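PDB 6NX5: pumilio domain-containing protein C56F2.08c from Schizosaccharomyces pombe, which binds RNA, with this N-terminal RNA recognition motif and its Pumilio repeats acting together to set specificity, probably on AU-rich mRNA 3'-UTRs. Local coordinates for the interface of chains A and B. Numbering follows the deposited sequence. Chains: chain A/B, Pumilio domain-containing protein C56F2.08c.

The interface of chains A and B. Residues chain A 81, 83; chain B 31-32.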
loop_
_atom_site.group_PDB
_atom_site.type_symbol
_atom_site.label_atom_id
_atom_site.label_comp_id
_atom_site.label_asym_id
_atom_site.label_seq_id
_atom_site.Cartn_x
_atom_site.Cartn_y
_atom_site.Cartn_z
ATOM N N ASN A 81 -10.966 -7.695 7.083
ATOM C CA ASN A 81 -12.125 -7.235 6.341
ATOM C C ASN A 81 -13.218 -6.835 7.328
ATOM O O ASN A 81 -13.423 -7.498 8.357
ATOM C CB ASN A 81 -12.633 -8.325 5.398
ATOM C CG ASN A 81 -13.870 -7.913 4.668
ATOM O OD1 ASN A 81 -14.992 -8.218 5.098
ATOM N ND2 ASN A 81 -13.693 -7.195 3.556
ATOM N N GLU A 83 -16.537 -5.836 6.208
ATOM C CA GLU A 83 -17.745 -5.714 5.425
ATOM C C GLU A 83 -18.817 -6.667 5.890
ATOM O O GLU A 83 -18.719 -7.223 6.975
ATOM C CB GLU A 83 -17.444 -5.946 3.954
ATOM C CG GLU A 83 -16.501 -4.931 3.372
ATOM C CD GLU A 83 -16.288 -5.209 1.913
ATOM O OE1 GLU A 83 -16.904 -4.508 1.076
ATOM O OE2 GLU A 83 -15.541 -6.152 1.605
ATOM O OXT GLU A 83 -19.803 -6.864 5.174
ATOM N N LYS B 31 -13.319 -0.721 4.414
ATOM C CA LYS B 31 -13.675 -2.067 3.973
ATOM C C LYS B 31 -12.606 -3.085 4.340
ATOM O O LYS B 31 -12.928 -4.198 4.753
ATOM C CB LYS B 31 -13.883 -2.095 2.461
ATOM C CG LYS B 31 -15.114 -1.313 1.964
ATOM C CD LYS B 31 -15.326 -1.445 0.440
ATOM C CE LYS B 31 -14.117 -0.996 -0.372
ATOM N NZ LYS B 31 -14.403 -1.128 -1.865
ATOM N N ASP B 32 -11.329 -2.745 4.155
ATOM C CA ASP B 32 -10.237 -3.690 4.343
ATOM C C ASP B 32 -9.011 -2.932 4.807
ATOM O O ASP B 32 -8.837 -1.764 4.461
ATOM C CB ASP B 32 -9.862 -4.443 3.051
ATOM C CG ASP B 32 -11.010 -5.270 2.473
ATOM O OD1 ASP B 32 -11.697 -4.779 1.553
ATOM O OD2 ASP B 32 -11.219 -6.393 2.974
HETATM O O HOH W 1 -13.615 -5.630 -0.057
#
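A:Glu83, the last residue of its chain, lays its side chain obliquely across the aliphatic stem of B:Lys31, and the two bury more surface than their neighbours. The carboxylate oxygen OE1 of A:Glu83 lies 3.5 Å from CD of B:Lys31, while CG of A:Glu83 packs against CB of B:Lys31. The lysine bends at its third torsion (chi3 -57°), and its ammonium NZ stays 5.1 Å from OE1 of A:Glu83, so any attraction between the charges acts at a distance.

Beside this pairing of a carboxylate arm with a lysine stem, A:Asn81 illustrates how one primary amide can join two carboxylates. Its ND2 gives a nearly straight 2.7 Å hydrogen bond to OD2 of B:Asp32, leaving in the amide plane but reaching the aspartate carboxylate from above its plane. A second bond, 2.9 Å from ND2 of A:Asn81 to OE2 of A:Glu83, uses the anti lone pair of that oxygen. The backbone N of A:Glu83 bonds in turn to OD1 of A:Asn81, from above the carbonyl plane, so both ends of the amide are fixed. Water 1 links OE2 of A:Glu83 with OD1 of B:Asp32 at 2.6 Å from each; together with the amide, it probably eases the proximity of two acidic groups. Replacing A:Asn81 with a leucine would probably leave OD2 of B:Asp32 without this donor and let the carboxylate of A:Glu83 swing away.

In the fold, the C-terminal strand 80-81 of chain A meets the start of strand 30-36 of chain B as an antiparallel bridge, at one margin of a contact between two RRM domains that may reflect crystal packing.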